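Local coordinates for Alpha/beta hydrolase (PDB 4EZI), which is of unknown function but has the alpha/beta-hydrolase fold and may, like lipases of its family, hydrolyse triacylglycerols, at residues V177-L182 / L189-V194; D33-H38 / L102-N107; A147-A152 / Y157-K162. One frame throughout, in Å; residues are numbered along the deposited sequence.

Interaction 1 of 3, residues V177-L182 / L189-V194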
ATOM      1  N   VAL A 177       0.572  -6.290  -6.516  1.00  8.36           N
ATOM      2  CA  VAL A 177       0.820  -5.921  -7.914  1.00  8.48           C
ATOM      3  C   VAL A 177       2.304  -5.610  -8.174  1.00  8.93           C
ATOM      4  O   VAL A 177       2.838  -5.927  -9.248  1.00  9.85           O
ATOM      5  CB  VAL A 177      -0.146  -4.820  -8.435  1.00  8.92           C
ATOM      6  CG1 VAL A 177      -1.585  -5.332  -8.345  1.00 10.73           C
ATOM      7  CG2 VAL A 177       0.043  -3.478  -7.714  1.00  9.05           C
HETATM    8  N   MSE A 178       2.991  -5.058  -7.175  1.00  8.13           N
HETATM    9  CA  MSE A 178       4.438  -4.875  -7.240  1.00  8.34           C
HETATM   10  C   MSE A 178       5.132  -6.241  -7.376  1.00  9.35           C
HETATM   11  O   MSE A 178       6.033  -6.404  -8.199  1.00  9.87           O
HETATM   12  CB  MSE A 178       4.899  -4.177  -5.961  1.00  9.01           C
HETATM   13  CG  MSE A 178       6.397  -3.992  -5.875  1.00 10.87           C
HETATM   14 SE   MSE A 178       6.874  -3.220  -4.179  0.75  8.31          SE
HETATM   15  CE  MSE A 178       8.713  -2.887  -4.636  1.00 11.53           C
ATOM     16  N   PHE A 179       4.747  -7.181  -6.534  1.00  9.12           N
ATOM     17  CA  PHE A 179       5.300  -8.548  -6.569  1.00  9.48           C
ATOM     18  C   PHE A 179       5.114  -9.198  -7.950  1.00  9.94           C
ATOM     19  O   PHE A 179       6.062  -9.730  -8.542  1.00 11.01           O
ATOM     20  CB  PHE A 179       4.585  -9.327  -5.487  1.00  9.49           C
ATOM     21  CG  PHE A 179       5.056 -10.756  -5.256  1.00  9.43           C
ATOM     22  CD1 PHE A 179       6.344 -11.214  -5.528  1.00 10.30           C
ATOM     23  CD2 PHE A 179       4.158 -11.633  -4.682  1.00  9.94           C
ATOM     24  CE1 PHE A 179       6.707 -12.526  -5.214  1.00 11.06           C
ATOM     25  CE2 PHE A 179       4.526 -12.923  -4.341  1.00 10.92           C
ATOM     26  CZ  PHE A 179       5.800 -13.364  -4.625  1.00 11.08           C
ATOM     27  N   GLU A 180       3.896  -9.097  -8.494  1.00  9.95           N
ATOM     28  CA  GLU A 180       3.591  -9.643  -9.792  1.00 10.76           C
ATOM     29  C   GLU A 180       4.485  -9.038 -10.863  1.00 10.41           C
ATOM     30  O   GLU A 180       5.027  -9.759 -11.718  1.00 12.44           O
ATOM     31  CB  GLU A 180       2.098  -9.424 -10.106  1.00 11.49           C
ATOM     32  CG  GLU A 180       1.660  -9.979 -11.427  1.00 13.24           C
ATOM     33  CD  GLU A 180       0.215  -9.730 -11.711  1.00 15.75           C
ATOM     34  OE1 GLU A 180      -0.286  -8.657 -11.305  1.00 18.70           O
ATOM     35  OE2 GLU A 180      -0.421 -10.588 -12.358  1.00 20.26           O
HETATM   36  N   MSE A 181       4.615  -7.720 -10.849  1.00 10.57           N
HETATM   37  CA  MSE A 181       5.386  -7.018 -11.856  1.00 10.83           C
HETATM   38  C   MSE A 181       6.880  -7.269 -11.726  1.00 10.76           C
HETATM   39  O   MSE A 181       7.574  -7.353 -12.738  1.00 12.36           O
HETATM   40  CB  MSE A 181       5.070  -5.524 -11.831  1.00 10.47           C
HETATM   41  CG  MSE A 181       5.708  -4.734 -12.963  1.00 12.73           C
HETATM   42 SE   MSE A 181       5.228  -2.854 -12.977  0.75 12.67          SE
HETATM   43  CE  MSE A 181       3.408  -2.994 -13.693  1.00 15.37           C
ATOM     44  N   LEU A 182       7.379  -7.382 -10.505  1.00 11.15           N
ATOM     45  CA  LEU A 182       8.778  -7.769 -10.316  1.00 10.57           C
ATOM     46  C   LEU A 182       9.060  -9.144 -10.933  1.00 12.04           C
ATOM     47  O   LEU A 182      10.036  -9.325 -11.662  1.00 13.83           O
ATOM     48  CB  LEU A 182       9.159  -7.768  -8.836  1.00 11.13           C
ATOM     49  CG  LEU A 182       9.400  -6.385  -8.203  1.00 10.11           C
ATOM     50  CD1 LEU A 182       9.595  -6.555  -6.702  1.00 11.98           C
ATOM     51  CD2 LEU A 182      10.586  -5.668  -8.851  1.00 12.10           C
ATOM     52  N   LEU A 189      15.713 -10.245 -10.187  1.00 16.69           N
ATOM     53  CA  LEU A 189      15.825  -9.587  -8.888  1.00 15.60           C
ATOM     54  C   LEU A 189      15.189 -10.503  -7.833  1.00 15.21           C
ATOM     55  O   LEU A 189      13.979 -10.676  -7.821  1.00 15.69           O
ATOM     56  CB  LEU A 189      15.110  -8.237  -8.911  1.00 15.27           C
ATOM     57  CG  LEU A 189      15.141  -7.495  -7.573  1.00 16.05           C
ATOM     58  CD1 LEU A 189      16.575  -7.115  -7.172  1.00 18.88           C
ATOM     59  CD2 LEU A 189      14.250  -6.271  -7.629  1.00 19.59           C
ATOM     60  N   PRO A 190      15.986 -11.065  -6.911  1.00 14.36           N
ATOM     61  CA  PRO A 190      15.379 -11.976  -5.931  1.00 14.70           C
ATOM     62  C   PRO A 190      14.466 -11.253  -4.956  1.00 13.00           C
ATOM     63  O   PRO A 190      14.790 -10.144  -4.521  1.00 12.74           O
ATOM     64  CB  PRO A 190      16.580 -12.588  -5.179  1.00 17.18           C
ATOM     65  CG  PRO A 190      17.786 -12.246  -5.980  1.00 19.66           C
ATOM     66  CD  PRO A 190      17.457 -11.070  -6.844  1.00 17.00           C
ATOM     67  N   VAL A 191      13.320 -11.871  -4.672  1.00 11.63           N
ATOM     68  CA  VAL A 191      12.396 -11.399  -3.659  1.00 10.45           C
ATOM     69  C   VAL A 191      12.382 -12.476  -2.573  1.00 11.13           C
ATOM     70  O   VAL A 191      12.230 -13.667  -2.889  1.00 12.50           O
ATOM     71  CB  VAL A 191      10.987 -11.166  -4.223  1.00 10.71           C
ATOM     72  CG1 VAL A 191      10.007 -10.776  -3.092  1.00 11.44           C
ATOM     73  CG2 VAL A 191      10.996 -10.129  -5.331  1.00 12.93           C
ATOM     74  N   SER A 192      12.580 -12.084  -1.315  1.00 10.42           N
ATOM     75  CA  SER A 192      12.741 -13.026  -0.192  1.00 10.17           C
ATOM     76  C   SER A 192      11.427 -13.413   0.476  1.00  9.87           C
ATOM     77  O   SER A 192      11.265 -14.544   0.904  1.00 11.28           O
ATOM     78  CB  SER A 192      13.700 -12.454   0.863  1.00 10.60           C
ATOM     79  OG  SER A 192      14.905 -11.998   0.272  1.00 12.09           O
ATOM     80  N   ALA A 193      10.488 -12.480   0.593  1.00  9.34           N
ATOM     81  CA  ALA A 193       9.214 -12.770   1.255  1.00  9.09           C
ATOM     82  C   ALA A 193       8.277 -11.605   0.998  1.00  8.75           C
ATOM     83  O   ALA A 193       8.711 -10.456   0.866  1.00  9.19           O
ATOM     84  CB  ALA A 193       9.374 -12.964   2.741  1.00 10.40           C
ATOM     85  N   VAL A 194       6.981 -11.897   0.962  1.00  8.68           N
ATOM     86  CA  VAL A 194       5.932 -10.934   0.624  1.00  8.37           C
ATOM     87  C   VAL A 194       4.776 -11.141   1.612  1.00  8.48           C
ATOM     88  O   VAL A 194       4.316 -12.267   1.782  1.00  9.07           O
ATOM     89  CB  VAL A 194       5.471 -11.136  -0.833  1.00  8.17           C
ATOM     90  CG1 VAL A 194       4.403 -10.101  -1.194  1.00  9.24           C
ATOM     91  CG2 VAL A 194       6.660 -11.015  -1.773  1.00 10.30           C
TER
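V194 lays its CG2 methyl on the middle of the F179 ring, 3.6 Å from the ring centroid and only 3° off the ring normal. This CH-pi contact is almost perfectly centred: CG2 lies about equally far from the ring carbons, 3.8 Å from CE1 of F179 for instance. The other branch of V194, CG1, sits beyond the ring margin, 3.8 Å from CD2 of F179. Two torsions make the match. F179 carries CG anti to its backbone N (chi1 -176°), which swings the ring off the helix toward the incoming strand, and V194 sets CG1 anti to its own N, leaving CG2 beside that N and directed at the ring. V191 approaches the ring obliquely with CG1, 4.3 Å from F179 CE1, while its other methyl, CG2, turns to CD1 of L182 at 4.1 Å. A single valine thus bridges two helix residues one turn apart. L182 divides its branches in the same manner, since its CD2 meets CD2 of L189 at 3.9 Å. No hydrogen bond crosses the contact, which is held by apolar packing alone. Loop residues P306 and T307 also touch F179, and L165 of strand 162-168 lies against L182. Helix 170-185 here packs on the connecting loop and the start of strand 193-197. Together with strand 162-168 they form a beta-alpha-beta unit, the repeating element of the parallel part of the alpha/beta-hydrolase sheet.

Interaction 2 of 3, residues D33-H38 / L102-N107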
ATOM      1  N   ASP A  33       4.804  -3.172  20.821  1.00 10.19           N
ATOM      2  CA  ASP A  33       5.564  -2.818  21.999  0.50 11.10           C
ATOM      3  C   ASP A  33       6.479  -3.965  22.465  1.00 11.30           C
ATOM      4  O   ASP A  33       7.389  -3.743  23.256  1.00 15.47           O
ATOM      5  CB  ASP A  33       4.614  -2.348  23.113  0.50 10.64           C
ATOM      6  CG  ASP A  33       3.636  -3.429  23.574  0.50  8.61           C
ATOM      7  OD1 ASP A  33       3.231  -4.292  22.767  0.50  8.54           O
ATOM      8  OD2 ASP A  33       3.263  -3.398  24.782  0.50 14.67           O
ATOM      9  N   THR A  34       6.242  -5.177  21.969  1.00 11.27           N
ATOM     10  CA  THR A  34       7.063  -6.328  22.301  1.00 13.23           C
ATOM     11  C   THR A  34       8.344  -6.417  21.454  1.00 13.59           C
ATOM     12  O   THR A  34       9.204  -7.261  21.723  1.00 16.32           O
ATOM     13  CB  THR A  34       6.267  -7.657  22.181  1.00 14.34           C
ATOM     14  OG1 THR A  34       5.917  -7.902  20.824  1.00 15.99           O
ATOM     15  CG2 THR A  34       5.011  -7.640  23.036  1.00 16.35           C
ATOM     16  N   LEU A  35       8.482  -5.578  20.433  1.00 11.87           N
ATOM     17  CA  LEU A  35       9.702  -5.566  19.618  1.00 11.72           C
ATOM     18  C   LEU A  35      10.806  -4.841  20.369  1.00 13.12           C
ATOM     19  O   LEU A  35      10.551  -3.878  21.083  1.00 16.88           O
ATOM     20  CB  LEU A  35       9.432  -4.876  18.280  1.00 11.38           C
ATOM     21  CG  LEU A  35       8.443  -5.587  17.347  1.00 11.44           C
ATOM     22  CD1 LEU A  35       8.205  -4.731  16.093  1.00 13.28           C
ATOM     23  CD2 LEU A  35       8.972  -6.935  16.916  1.00 13.99           C
ATOM     24  N   THR A  36      12.028  -5.312  20.198  1.00 12.57           N
ATOM     25  CA  THR A  36      13.211  -4.695  20.771  1.00 13.68           C
ATOM     26  C   THR A  36      13.853  -3.761  19.740  1.00 11.64           C
ATOM     27  O   THR A  36      14.002  -4.133  18.578  1.00 12.20           O
ATOM     28  CB  THR A  36      14.244  -5.785  21.151  1.00 15.09           C
ATOM     29  OG1 THR A  36      13.669  -6.693  22.106  1.00 20.40           O
ATOM     30  CG2 THR A  36      15.492  -5.175  21.759  1.00 16.42           C
ATOM     31  N   VAL A  37      14.217  -2.558  20.178  1.00 12.38           N
ATOM     32  CA  VAL A  37      14.875  -1.585  19.300  0.50 11.48           C
ATOM     33  C   VAL A  37      16.391  -1.739  19.407  1.00 11.84           C
ATOM     34  O   VAL A  37      16.941  -1.851  20.507  1.00 14.04           O
ATOM     35  CB  VAL A  37      14.445  -0.111  19.592  0.50 13.18           C
ATOM     36  CG1 VAL A  37      12.924   0.015  19.566  0.50 13.99           C
ATOM     37  CG2 VAL A  37      14.983   0.403  20.916  0.50 14.13           C
ATOM     38  N   HIS A  38      17.059  -1.751  18.257  1.00 10.92           N
ATOM     39  CA  HIS A  38      18.508  -1.951  18.164  1.00 10.92           C
ATOM     40  C   HIS A  38      19.265  -0.830  17.454  1.00 10.96           C
ATOM     41  O   HIS A  38      20.482  -0.778  17.584  1.00 12.32           O
ATOM     42  CB  HIS A  38      18.820  -3.270  17.428  1.00 12.40           C
ATOM     43  CG  HIS A  38      18.183  -4.476  18.027  1.00 11.09           C
ATOM     44  ND1 HIS A  38      18.678  -5.088  19.164  1.00 13.58           N
ATOM     45  CD2 HIS A  38      17.107  -5.206  17.638  1.00 12.10           C
ATOM     46  CE1 HIS A  38      17.924  -6.138  19.445  1.00 15.25           C
ATOM     47  NE2 HIS A  38      16.971  -6.232  18.533  1.00 14.53           N
ATOM     48  N   LEU A 102       8.713   2.844  10.602  1.00  6.98           N
ATOM     49  CA  LEU A 102      10.153   2.988  10.811  1.00  7.42           C
ATOM     50  C   LEU A 102      10.637   2.215  12.042  1.00  7.08           C
ATOM     51  O   LEU A 102      11.649   1.516  12.000  1.00  7.92           O
ATOM     52  CB  LEU A 102      10.541   4.453  10.970  1.00  7.49           C
ATOM     53  CG  LEU A 102      10.284   5.348   9.772  1.00  8.51           C
ATOM     54  CD1 LEU A 102      10.815   6.732  10.096  1.00  9.57           C
ATOM     55  CD2 LEU A 102      10.954   4.803   8.496  1.00 10.99           C
ATOM     56  N   ALA A 103       9.876   2.319  13.125  1.00  7.27           N
ATOM     57  CA  ALA A 103      10.258   1.702  14.376  1.00  7.22           C
ATOM     58  C   ALA A 103      10.316   0.184  14.248  1.00  7.80           C
ATOM     59  O   ALA A 103      11.253  -0.463  14.713  1.00  9.27           O
ATOM     60  CB  ALA A 103       9.323   2.145  15.487  1.00  8.81           C
ATOM     61  N   ALA A 104       9.280  -0.384  13.640  1.00  7.89           N
ATOM     62  CA  ALA A 104       9.187  -1.833  13.534  1.00  8.80           C
ATOM     63  C   ALA A 104      10.204  -2.398  12.540  1.00  7.47           C
ATOM     64  O   ALA A 104      10.930  -3.332  12.851  1.00  9.33           O
ATOM     65  CB  ALA A 104       7.742  -2.222  13.161  1.00  9.43           C
ATOM     66  N   TYR A 105      10.225  -1.843  11.336  1.00  8.20           N
ATOM     67  CA  TYR A 105      11.048  -2.389  10.266  1.00  8.07           C
ATOM     68  C   TYR A 105      12.497  -1.946  10.296  1.00  8.21           C
ATOM     69  O   TYR A 105      13.369  -2.694   9.840  1.00  9.86           O
ATOM     70  CB  TYR A 105      10.444  -2.035   8.907  1.00  8.12           C
ATOM     71  CG  TYR A 105       9.191  -2.793   8.556  1.00  8.98           C
ATOM     72  CD1 TYR A 105       9.233  -4.155   8.342  1.00  9.35           C
ATOM     73  CD2 TYR A 105       7.954  -2.153   8.404  1.00 10.32           C
ATOM     74  CE1 TYR A 105       8.092  -4.876   8.006  1.00  9.98           C
ATOM     75  CE2 TYR A 105       6.801  -2.856   8.076  1.00 10.46           C
ATOM     76  CZ  TYR A 105       6.875  -4.217   7.875  1.00 10.06           C
ATOM     77  OH  TYR A 105       5.766  -4.958   7.500  1.00 11.59           O
ATOM     78  N   GLY A 106      12.726  -0.726  10.766  1.00  8.48           N
ATOM     79  CA  GLY A 106      14.038  -0.111  10.767  1.00  8.69           C
ATOM     80  C   GLY A 106      14.710  -0.199  12.119  1.00  8.27           C
ATOM     81  O   GLY A 106      15.703  -0.928  12.283  1.00  9.62           O
ATOM     82  N   ASN A 107      14.189   0.532  13.104  1.00  8.26           N
ATOM     83  CA  ASN A 107      14.861   0.561  14.405  1.00  9.06           C
ATOM     84  C   ASN A 107      14.923  -0.792  15.074  1.00  8.41           C
ATOM     85  O   ASN A 107      15.912  -1.083  15.742  1.00  9.68           O
ATOM     86  CB  ASN A 107      14.247   1.570  15.364  1.00  8.50           C
ATOM     87  CG  ASN A 107      14.168   2.958  14.793  1.00  8.31           C
ATOM     88  OD1 ASN A 107      13.253   3.253  14.046  1.00  8.81           O
ATOM     89  ND2 ASN A 107      15.099   3.830  15.183  1.00  9.14           N
TER
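H38 N donates to the carbonyl O of N107 over 2.8 Å, a nearly straight bond (166° at the hydrogen) that fastens the loop to the helix. The donor reaches this oxygen from 27° out of the carbonyl plane. Beside it, CA of V37 comes within 3.7 Å of N107 O, and here the two backbones draw closest, 5.3 Å between the CA atoms of V37 and N107. The tight part of the contact is therefore mainly a backbone affair, made where the loop passes a pi-type turn of the helix: L102 O accepts from both G106 N and N107 N. N107 has the most surface buried in this contact, 63 Å², and its ND2 is bonded to the carbonyl oxygens of Y39 and F17.

The other end is slighter and apolar. L35 holds CG beside its backbone N (chi1 -65°), and its CD1 rests on the CB and CA of A104, a slight apolar touch with CB at 3.9 Å. The CA atoms of L35 and A104 stay 7.2 Å apart. CB of T36 points away from the helix and H38 is solvent-exposed, with CB only brushing N107 O at 4.0 Å.

Around this partly buried seam, K360 of helix 355-370 touches L35, and L26 of helix 19-27 touches V37. Helix 99-108 meets the sheet through L102, which touches L41 and L43 of strand 41-51 and M115 of strand 112-116, while the loop runs along its A104 and N107 side.

Interaction 3 of 3, residues A147-A152 / Y157-K162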
ATOM      1  N   ALA A 147      15.315   3.452  -7.149  1.00  9.70           N
ATOM      2  CA  ALA A 147      15.907   4.744  -6.757  1.00  9.00           C
ATOM      3  C   ALA A 147      16.543   4.675  -5.374  1.00  9.22           C
ATOM      4  O   ALA A 147      17.609   5.273  -5.166  1.00  9.45           O
ATOM      5  CB  ALA A 147      14.834   5.845  -6.821  1.00  9.76           C
ATOM      6  N   ALA A 148      15.920   3.949  -4.458  1.00  8.77           N
ATOM      7  CA  ALA A 148      16.474   3.788  -3.134  1.00  8.64           C
ATOM      8  C   ALA A 148      17.782   3.009  -3.151  1.00  9.22           C
ATOM      9  O   ALA A 148      18.725   3.324  -2.422  1.00  9.52           O
ATOM     10  CB  ALA A 148      15.473   3.104  -2.220  1.00 10.23           C
ATOM     11  N   LYS A 149      17.862   2.005  -4.015  1.00  8.96           N
ATOM     12  CA  LYS A 149      19.101   1.270  -4.175  1.00  9.17           C
ATOM     13  C   LYS A 149      20.190   2.147  -4.764  1.00  9.71           C
ATOM     14  O   LYS A 149      21.364   2.013  -4.407  1.00 10.83           O
ATOM     15  CB  LYS A 149      18.878   0.004  -4.991  1.00 10.38           C
ATOM     16  CG  LYS A 149      18.046  -1.032  -4.198  1.00 12.31           C
ATOM     17  CD  LYS A 149      17.760  -2.319  -4.907  1.00 16.88           C
ATOM     18  CE  LYS A 149      18.954  -3.258  -4.786  1.00 22.01           C
ATOM     19  NZ  LYS A 149      18.655  -4.584  -5.361  1.00 21.73           N
ATOM     20  N   GLU A 150      19.817   3.017  -5.693  1.00  9.29           N
ATOM     21  CA  GLU A 150      20.785   4.003  -6.188  1.00 10.06           C
ATOM     22  C   GLU A 150      21.323   4.899  -5.075  1.00  9.54           C
ATOM     23  O   GLU A 150      22.528   5.198  -5.016  1.00 10.30           O
ATOM     24  CB  GLU A 150      20.192   4.879  -7.297  1.00 11.24           C
ATOM     25  CG  GLU A 150      19.827   4.133  -8.575  1.00 11.41           C
ATOM     26  CD  GLU A 150      19.057   4.978  -9.574  1.00 14.30           C
ATOM     27  OE1 GLU A 150      19.247   6.205  -9.604  1.00 17.46           O
ATOM     28  OE2 GLU A 150      18.248   4.407 -10.353  1.00 19.38           O
ATOM     29  N   LEU A 151      20.431   5.349  -4.197  1.00  9.34           N
ATOM     30  CA  LEU A 151      20.868   6.152  -3.040  1.00  8.77           C
ATOM     31  C   LEU A 151      21.855   5.388  -2.181  1.00  9.22           C
ATOM     32  O   LEU A 151      22.921   5.925  -1.819  1.00 10.02           O
ATOM     33  CB  LEU A 151      19.654   6.613  -2.231  1.00 10.40           C
ATOM     34  CG  LEU A 151      19.990   7.407  -0.970  1.00 11.86           C
ATOM     35  CD1 LEU A 151      20.641   8.746  -1.316  1.00 15.90           C
ATOM     36  CD2 LEU A 151      18.720   7.568  -0.111  1.00 14.65           C
ATOM     37  N   ALA A 152      21.532   4.143  -1.871  1.00  9.13           N
ATOM     38  CA  ALA A 152      22.442   3.352  -1.043  1.00 10.00           C
ATOM     39  C   ALA A 152      23.801   3.208  -1.724  1.00 10.05           C
ATOM     40  O   ALA A 152      24.834   3.330  -1.051  1.00 11.55           O
ATOM     41  CB  ALA A 152      21.818   1.980  -0.719  1.00 12.54           C
ATOM     42  N   TYR A 157      26.406   2.455   1.204  1.00 12.44           N
ATOM     43  CA  TYR A 157      25.686   1.744   2.258  1.00 11.75           C
ATOM     44  C   TYR A 157      25.500   0.341   1.753  1.00 13.98           C
ATOM     45  O   TYR A 157      24.743   0.144   0.844  1.00 14.88           O
ATOM     46  CB  TYR A 157      24.333   2.416   2.477  1.00 12.88           C
ATOM     47  CG  TYR A 157      23.576   1.930   3.692  1.00 10.32           C
ATOM     48  CD1 TYR A 157      23.942   2.340   4.957  1.00 12.85           C
ATOM     49  CD2 TYR A 157      22.527   1.029   3.562  1.00 11.60           C
ATOM     50  CE1 TYR A 157      23.251   1.927   6.068  1.00 11.18           C
ATOM     51  CE2 TYR A 157      21.840   0.605   4.663  1.00 11.70           C
ATOM     52  CZ  TYR A 157      22.203   1.047   5.920  1.00  9.63           C
ATOM     53  OH  TYR A 157      21.499   0.594   7.010  1.00 11.67           O
ATOM     54  N   PRO A 158      26.232  -0.635   2.297  1.00 18.10           N
ATOM     55  CA  PRO A 158      26.067  -1.927   1.655  1.00 18.42           C
ATOM     56  C   PRO A 158      24.787  -2.589   2.122  1.00 16.64           C
ATOM     57  O   PRO A 158      24.435  -2.519   3.255  1.00 19.16           O
ATOM     58  CB  PRO A 158      27.289  -2.715   2.125  1.00 20.63           C
ATOM     59  CG  PRO A 158      27.619  -2.096   3.436  1.00 21.56           C
ATOM     60  CD  PRO A 158      27.440  -0.629   3.143  1.00 18.02           C
ATOM     61  N   ILE A 159      24.157  -3.244   1.198  1.00 15.90           N
ATOM     62  CA  ILE A 159      22.930  -3.950   1.428  1.00 14.16           C
ATOM     63  C   ILE A 159      23.157  -5.382   1.005  1.00 14.28           C
ATOM     64  O   ILE A 159      24.061  -5.678   0.216  1.00 19.05           O
ATOM     65  CB  ILE A 159      21.790  -3.290   0.622  1.00 14.61           C
ATOM     66  CG1 ILE A 159      22.240  -3.051  -0.820  1.00 20.16           C
ATOM     67  CG2 ILE A 159      21.362  -1.950   1.238  1.00 15.71           C
ATOM     68  CD1 ILE A 159      21.125  -2.814  -1.774  1.00 26.23           C
ATOM     69  N   SER A 160      22.348  -6.279   1.540  1.00 12.52           N
ATOM     70  CA  SER A 160      22.360  -7.677   1.130  1.00 12.20           C
ATOM     71  C   SER A 160      21.403  -7.833  -0.045  1.00 12.11           C
ATOM     72  O   SER A 160      20.886  -6.847  -0.583  1.00 14.34           O
ATOM     73  CB  SER A 160      21.911  -8.557   2.277  1.00 13.03           C
ATOM     74  OG  SER A 160      20.524  -8.392   2.498  1.00 11.33           O
ATOM     75  N   ASP A 161      21.170  -9.077  -0.452  1.00 13.26           N
ATOM     76  CA  ASP A 161      20.176  -9.366  -1.485  1.00 14.21           C
ATOM     77  C   ASP A 161      18.803  -9.722  -0.905  1.00 12.47           C
ATOM     78  O   ASP A 161      17.887 -10.083  -1.653  1.00 15.41           O
ATOM     79  CB  ASP A 161      20.704 -10.437  -2.465  1.00 17.49           C
ATOM     80  CG  ASP A 161      21.843  -9.908  -3.363  1.00 26.60           C
ATOM     81  OD1 ASP A 161      21.766  -8.759  -3.862  1.00 29.89           O
ATOM     82  OD2 ASP A 161      22.822 -10.656  -3.583  1.00 33.85           O
ATOM     83  N   LYS A 162      18.643  -9.623   0.411  1.00 10.65           N
ATOM     84  CA  LYS A 162      17.334  -9.872   1.032  1.00 10.63           C
ATOM     85  C   LYS A 162      16.401  -8.699   0.709  1.00  9.34           C
ATOM     86  O   LYS A 162      16.756  -7.534   0.896  1.00 10.39           O
ATOM     87  CB  LYS A 162      17.442 -10.021   2.544  1.00 10.70           C
ATOM     88  CG  LYS A 162      18.236 -11.258   3.030  1.00 12.55           C
ATOM     89  CD  LYS A 162      17.439 -12.545   2.911  1.00 12.48           C
ATOM     90  CE  LYS A 162      18.194 -13.748   3.514  1.00 14.16           C
ATOM     91  NZ  LYS A 162      17.424 -15.017   3.390  1.00 15.78           N
TER
HETATM   92  O   HOH W   1      20.975  -5.855  -3.268  1.00 31.32           O
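A152, I159 and Y157 carry most of this short connection, in which helix 134-154 of the alpha/beta-hydrolase fold ends and the chain doubles back toward the sheet. A152 works with both its backbone and its methyl. Its carbonyl O accepts from Y157 N at 2.9 Å in a nearly straight bond, 173° at the hydrogen. The methyl CB meets CB of Y157 at 4.1 Å and, more loosely, CG2 of I159 at 4.4 Å. Y157 directs its CB to the helix, but the ring leads off elsewhere: its first torsion (-170°) sets CG beside the carbonyl carbon, the phenol reaches M66 and M112, and its OH is bonded to the carbonyl O of P67. I159 has CG1 between its N and carbonyl carbon (chi1 48°) and the chain then extended, and its CD1 touches CE of K149 at 3.7 Å, the two side chains crossing at about a right angle. The K149 chain, bent at its third torsion, crosses the tip of the isoleucine at CE, and its NZ stays 5.4 Å from D161 OD1, too far for direct contact. One water spans the gap: it donates to S160 O at 2.9 Å and to D161 OD1, and takes only a weak bond from K149 NZ.

How the interactions relate
Interactions 3 and 1 follow one another along the chain and touch, their centres 16 Å apart. L189 CD1 lies 3.7 Å from K149 NZ, and S192 OG packs 3.3 Å from K162 CA, so the loop leading to strand 193-197 runs beside the corner that opens strand 162-168. Interaction 2 comes earliest in the chain and stands apart, its nearest atoms about 9 Å from interaction 1 and about 8 Å from interaction 3. The probable Ser-His-Asp triad, S169, H351 and D318, lies outside all three. Interaction 1 is linked to it through helix 170-185, which starts at the putative nucleophile elbow carrying S169.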